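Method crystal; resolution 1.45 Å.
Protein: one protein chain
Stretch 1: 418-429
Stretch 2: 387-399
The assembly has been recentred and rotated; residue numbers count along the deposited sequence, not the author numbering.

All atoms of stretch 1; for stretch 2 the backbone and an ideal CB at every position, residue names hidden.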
# COMPACT_ATOMS: atom_id res chain seq x y z
N HIS A 418 6.34 4.06 -10.00
CA HIS A 418 5.75 2.77 -9.66
C HIS A 418 4.80 2.33 -10.77
O HIS A 418 4.33 3.13 -11.58
CB HIS A 418 4.92 2.84 -8.37
CG HIS A 418 5.72 3.17 -7.16
ND1 HIS A 418 5.86 2.30 -6.09
CD2 HIS A 418 6.44 4.27 -6.84
CE1 HIS A 418 6.62 2.85 -5.17
NE2 HIS A 418 6.99 4.05 -5.60
N LEU A 419 4.52 0.99 -10.79
CA LEU A 419 3.45 0.47 -11.62
C LEU A 419 2.17 0.32 -10.82
O LEU A 419 2.21 0.02 -9.62
CB LEU A 419 3.83 -0.93 -12.12
CG LEU A 419 5.04 -1.01 -13.03
CD1 LEU A 419 5.39 -2.47 -13.32
CD2 LEU A 419 4.80 -0.28 -14.32
N PRO A 420 1.00 0.50 -11.45
CA PRO A 420 -0.25 0.22 -10.74
C PRO A 420 -0.50 -1.27 -10.62
O PRO A 420 -0.24 -2.04 -11.55
CB PRO A 420 -1.32 0.89 -11.62
CG PRO A 420 -0.71 0.88 -13.00
CD PRO A 420 0.78 1.04 -12.80
N LEU A 421 -1.01 -1.68 -9.46
CA LEU A 421 -1.45 -3.05 -9.20
C LEU A 421 -2.95 -3.09 -9.37
O LEU A 421 -3.65 -2.11 -9.04
CB LEU A 421 -1.08 -3.44 -7.77
CG LEU A 421 0.38 -3.84 -7.52
CD1 LEU A 421 1.37 -2.73 -7.80
CD2 LEU A 421 0.56 -4.35 -6.08
N LEU A 422 -3.48 -4.19 -9.89
CA LEU A 422 -4.91 -4.27 -10.16
C LEU A 422 -5.37 -5.70 -9.97
O LEU A 422 -4.75 -6.63 -10.49
CB LEU A 422 -5.21 -3.78 -11.57
CG LEU A 422 -6.67 -3.74 -12.03
CD1 LEU A 422 -7.52 -2.74 -11.26
CD2 LEU A 422 -6.70 -3.43 -13.54
N ALA A 423 -6.48 -5.87 -9.25
CA ALA A 423 -7.05 -7.17 -8.97
C ALA A 423 -8.56 -7.11 -9.15
O ALA A 423 -9.19 -6.08 -8.89
CB ALA A 423 -6.76 -7.59 -7.53
N LYS A 424 -9.13 -8.25 -9.53
CA LYS A 424 -10.58 -8.42 -9.51
C LYS A 424 -10.93 -9.50 -8.49
O LYS A 424 -10.38 -10.60 -8.54
CB LYS A 424 -11.15 -8.81 -10.87
CG LYS A 424 -12.68 -8.84 -10.84
CD LYS A 424 -13.31 -8.72 -12.22
CE LYS A 424 -14.50 -9.66 -12.34
NZ LYS A 424 -15.40 -9.31 -13.47
N PHE A 425 -11.85 -9.16 -7.61
CA PHE A 425 -12.27 -10.04 -6.50
C PHE A 425 -13.74 -10.43 -6.64
O PHE A 425 -14.50 -9.73 -7.26
CB PHE A 425 -12.12 -9.33 -5.16
CG PHE A 425 -10.70 -9.03 -4.76
CD1 PHE A 425 -9.83 -10.03 -4.39
CD2 PHE A 425 -10.24 -7.73 -4.75
CE1 PHE A 425 -8.52 -9.74 -4.04
CE2 PHE A 425 -8.94 -7.45 -4.41
CZ PHE A 425 -8.09 -8.45 -4.04
N ARG A 426 -14.09 -11.55 -6.02
CA ARG A 426 -15.48 -12.02 -5.93
C ARG A 426 -15.84 -12.21 -4.46
O ARG A 426 -15.11 -12.88 -3.77
CB ARG A 426 -15.66 -13.37 -6.64
CG ARG A 426 -17.02 -13.98 -6.39
CD ARG A 426 -17.44 -14.94 -7.49
NE ARG A 426 -17.57 -14.26 -8.75
CZ ARG A 426 -17.46 -14.85 -9.93
NH1 ARG A 426 -17.29 -16.15 -9.98
NH2 ARG A 426 -17.53 -14.15 -11.03
N LEU A 427 -16.93 -11.63 -4.01
CA LEU A 427 -17.47 -11.93 -2.67
C LEU A 427 -18.65 -12.87 -2.92
O LEU A 427 -19.59 -12.45 -3.56
CB LEU A 427 -17.92 -10.64 -2.01
CG LEU A 427 -18.68 -10.83 -0.70
CD1 LEU A 427 -17.83 -11.56 0.31
CD2 LEU A 427 -19.16 -9.50 -0.17
N GLU A 428 -18.54 -14.11 -2.50
CA GLU A 428 -19.63 -15.07 -2.62
C GLU A 428 -20.70 -14.77 -1.59
O GLU A 428 -20.39 -14.51 -0.42
CB GLU A 428 -19.12 -16.49 -2.40
CG GLU A 428 -18.02 -16.92 -3.34
CD GLU A 428 -18.55 -17.38 -4.68
OE1 GLU A 428 -19.76 -17.22 -4.94
OE2 GLU A 428 -17.73 -17.90 -5.48
N LEU A 429 -21.96 -14.82 -2.01
CA LEU A 429 -23.09 -14.47 -1.16
C LEU A 429 -24.01 -15.68 -0.96
O LEU A 429 -23.88 -16.69 -1.65
CB LEU A 429 -23.88 -13.32 -1.78
CG LEU A 429 -23.10 -12.02 -1.96
CD1 LEU A 429 -23.91 -10.98 -2.70
CD2 LEU A 429 -22.66 -11.49 -0.61
N UNK A 387 -14.30 -13.65 6.64
CA UNK A 387 -14.85 -12.95 5.47
C UNK A 387 -13.92 -13.09 4.29
O UNK A 387 -13.34 -12.11 3.89
CB UNK A 387 -15.09 -11.47 5.78
N UNK A 388 -13.80 -14.28 3.72
CA UNK A 388 -12.89 -14.51 2.60
C UNK A 388 -13.35 -13.90 1.28
O UNK A 388 -14.54 -13.78 1.05
CB UNK A 388 -12.69 -16.02 2.41
N UNK A 389 -12.40 -13.55 0.42
CA UNK A 389 -12.67 -13.06 -0.94
C UNK A 389 -11.99 -14.03 -1.90
O UNK A 389 -11.00 -14.62 -1.52
CB UNK A 389 -12.17 -11.63 -1.14
N UNK A 390 -12.54 -14.21 -3.09
CA UNK A 390 -11.90 -15.04 -4.12
C UNK A 390 -11.20 -14.10 -5.10
O UNK A 390 -11.80 -13.14 -5.53
CB UNK A 390 -12.92 -15.93 -4.84
N UNK A 391 -9.94 -14.36 -5.37
CA UNK A 391 -9.22 -13.61 -6.39
C UNK A 391 -9.57 -14.19 -7.75
O UNK A 391 -9.28 -15.36 -8.02
CB UNK A 391 -7.71 -13.65 -6.15
N UNK A 392 -10.19 -13.38 -8.59
CA UNK A 392 -10.56 -13.84 -9.93
C UNK A 392 -9.46 -13.59 -10.95
O UNK A 392 -9.24 -14.43 -11.83
CB UNK A 392 -11.85 -13.15 -10.39
N UNK A 393 -8.78 -12.45 -10.86
CA UNK A 393 -7.79 -12.08 -11.87
C UNK A 393 -6.89 -10.99 -11.31
O UNK A 393 -7.25 -10.27 -10.37
CB UNK A 393 -8.47 -11.61 -13.16
N UNK A 394 -5.71 -10.87 -11.92
CA UNK A 394 -4.78 -9.81 -11.58
C UNK A 394 -4.09 -9.34 -12.85
O UNK A 394 -3.98 -10.08 -13.83
CB UNK A 394 -3.76 -10.28 -10.54
N UNK A 395 -3.61 -8.10 -12.83
CA UNK A 395 -2.91 -7.52 -13.98
C UNK A 395 -1.42 -7.77 -13.80
O UNK A 395 -0.79 -7.21 -12.90
CB UNK A 395 -3.20 -6.02 -14.12
N UNK A 396 -0.84 -8.58 -14.68
CA UNK A 396 0.51 -9.06 -14.44
C UNK A 396 1.52 -7.91 -14.38
O UNK A 396 1.37 -6.88 -15.05
CB UNK A 396 0.91 -10.06 -15.53
N UNK A 397 2.57 -8.10 -13.59
CA UNK A 397 3.64 -7.11 -13.33
C UNK A 397 4.78 -7.35 -14.34
O UNK A 397 4.59 -8.10 -15.27
CB UNK A 397 4.15 -7.22 -11.89
N UNK A 398 5.88 -6.65 -14.19
CA UNK A 398 7.03 -6.72 -15.10
C UNK A 398 8.30 -6.96 -14.30
O UNK A 398 8.28 -6.89 -13.11
CB UNK A 398 7.15 -5.44 -15.93
N UNK A 399 9.36 -7.31 -15.00
CA UNK A 399 10.69 -7.49 -14.40
C UNK A 399 11.47 -6.18 -14.47
O UNK A 399 11.08 -5.27 -15.18
CB UNK A 399 11.46 -8.61 -15.11

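Position 387 begins the stretch with its ideal CB sideways and nothing of the opposing strand within 5.5 Å, so almost any residue could stand here; it is Gly387. Position 388 is similarly unconstrained on its CB side, and the work is left to the backbone. The residue is Gly388, whose O accepts a hydrogen bond from a water (2.8 Å) that in turn accepts one from Glu428 N (3.0 Å), extending the pairing beyond the last direct bond.

At 389 the ideal CB points sideways, 4.3 Å from Phe425 CD1, with the Leu427 side chain also nearby. An apolar residue of medium or large size would suit. Leu389 fills the place: its CB lies 4.3 Å from Phe425 CD1 and its CD2 3.9 Å from Leu427 CB.

Position 390 pairs with Arg426 through two backbone hydrogen bonds, 390 N to Arg426 O at 3.0 Å and Arg426 N to 390 O at 2.8 Å. Its CB shares a face with the Arg426 side chain and lies 5.2 Å from Glu428 OE2. That carboxylate favours a basic residue, although a polar one could also reach it. Lys390 forms a salt bridge, NZ to Glu428 OE2 at 3.2 Å, with a weak hydrogen bond as part of it.

Position 391 turns its CB to the other face, where Ala423 and Phe425 lie. The small alanine leaves room beside the ring, and a branched aliphatic or a methionine would be appropriate. Leu391, with chi1 t, brings CD1 to 3.8 Å from Phe425 CE1 and 3.9 Å from Ala423 CB.

Between 391 and 393 the register shifts by one. Position 392, with phi/psi of -89/-39, is the extra residue of this beta bulge, and its N donates to Lys424 O at 2.8 Å. Its CB points toward stretch 1, between the long side chains of Lys424 and Arg426, whose aliphatic portions would accept an apolar residue; an acidic one could answer their charges. Leu392 takes the apolar option, with CD1 3.5 Å from Lys424 CE and over one face of the Arg426 guanidinium, 3.9 Å from NH2.

Position 393 also donates to Lys424 O, weakly, from its N at 3.4 Å, and its O accepts from Lys424 N at 2.9 Å. The CB lies 4.5 Å from Lys424 CB, a spacing open to small or larger residues. Ala393 adds just its methyl group.

At 394 the CB shares a face with Ala423, which offers no charge or polar side-chain group, so many residues would fit. Arg394 leads its end away to partners elsewhere in the structure.

Position 395 donates from N to Leu422 O at 3.0 Å, and its CB, 3.9 Å from Leu422 CB, calls for an aliphatic residue. Leu395 supplies it.

Position 396 points away and is Ser396. Positions 397 and 398 have CBs near Leu419 CD1, favouring apolar residues: Leu397 CD2 reaches it at 4.0 Å and Leu398 CD1 at 4.1 Å. Position 399 points away; Thr399 is an N-cap.

Stretch 2 387-399: GGLKLLARLSLLT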
# COMPACT_ATOMS: atom_id res chain seq x y z
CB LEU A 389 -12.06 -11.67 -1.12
CG LEU A 389 -12.79 -10.54 -0.42
CD1 LEU A 389 -11.94 -9.28 -0.46
CD2 LEU A 389 -14.15 -10.30 -1.04
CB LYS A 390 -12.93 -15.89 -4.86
CG LYS A 390 -13.74 -16.80 -3.96
CD LYS A 390 -13.07 -18.10 -3.65
CE LYS A 390 -14.03 -19.13 -3.10
NZ LYS A 390 -15.27 -19.23 -3.91
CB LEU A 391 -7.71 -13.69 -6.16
CG LEU A 391 -6.89 -12.96 -7.21
CD1 LEU A 391 -7.16 -11.48 -7.19
CD2 LEU A 391 -5.41 -13.22 -6.99
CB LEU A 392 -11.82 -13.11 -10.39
CG LEU A 392 -13.10 -13.29 -9.56
CD1 LEU A 392 -14.21 -12.42 -10.13
CD2 LEU A 392 -13.50 -14.76 -9.56
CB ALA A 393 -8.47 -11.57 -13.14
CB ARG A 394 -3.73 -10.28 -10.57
CG ARG A 394 -2.86 -11.40 -11.08
CD ARG A 394 -2.00 -11.99 -9.97
NE ARG A 394 -1.26 -13.12 -10.52
CZ ARG A 394 -0.86 -14.18 -9.83
NH1 ARG A 394 -1.10 -14.27 -8.53
NH2 ARG A 394 -0.21 -15.15 -10.46
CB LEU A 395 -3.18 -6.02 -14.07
CG LEU A 395 -2.57 -5.34 -15.31
CD1 LEU A 395 -3.32 -5.84 -16.53
CD2 LEU A 395 -2.63 -3.84 -15.21
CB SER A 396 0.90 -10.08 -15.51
OG SER A 396 0.94 -9.50 -16.80
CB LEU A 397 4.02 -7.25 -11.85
CG LEU A 397 3.11 -6.49 -10.89
CD1 LEU A 397 3.44 -6.89 -9.46
CD2 LEU A 397 3.25 -5.00 -11.06
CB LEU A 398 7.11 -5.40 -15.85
CG LEU A 398 5.89 -5.02 -16.68
CD1 LEU A 398 6.05 -3.63 -17.23
CD2 LEU A 398 5.66 -6.02 -17.80
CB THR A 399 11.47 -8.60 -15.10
OG1 THR A 399 11.79 -8.11 -16.39
CG2 THR A 399 10.72 -9.90 -15.19
O HOH W 1 -16.07 -14.91 -0.99
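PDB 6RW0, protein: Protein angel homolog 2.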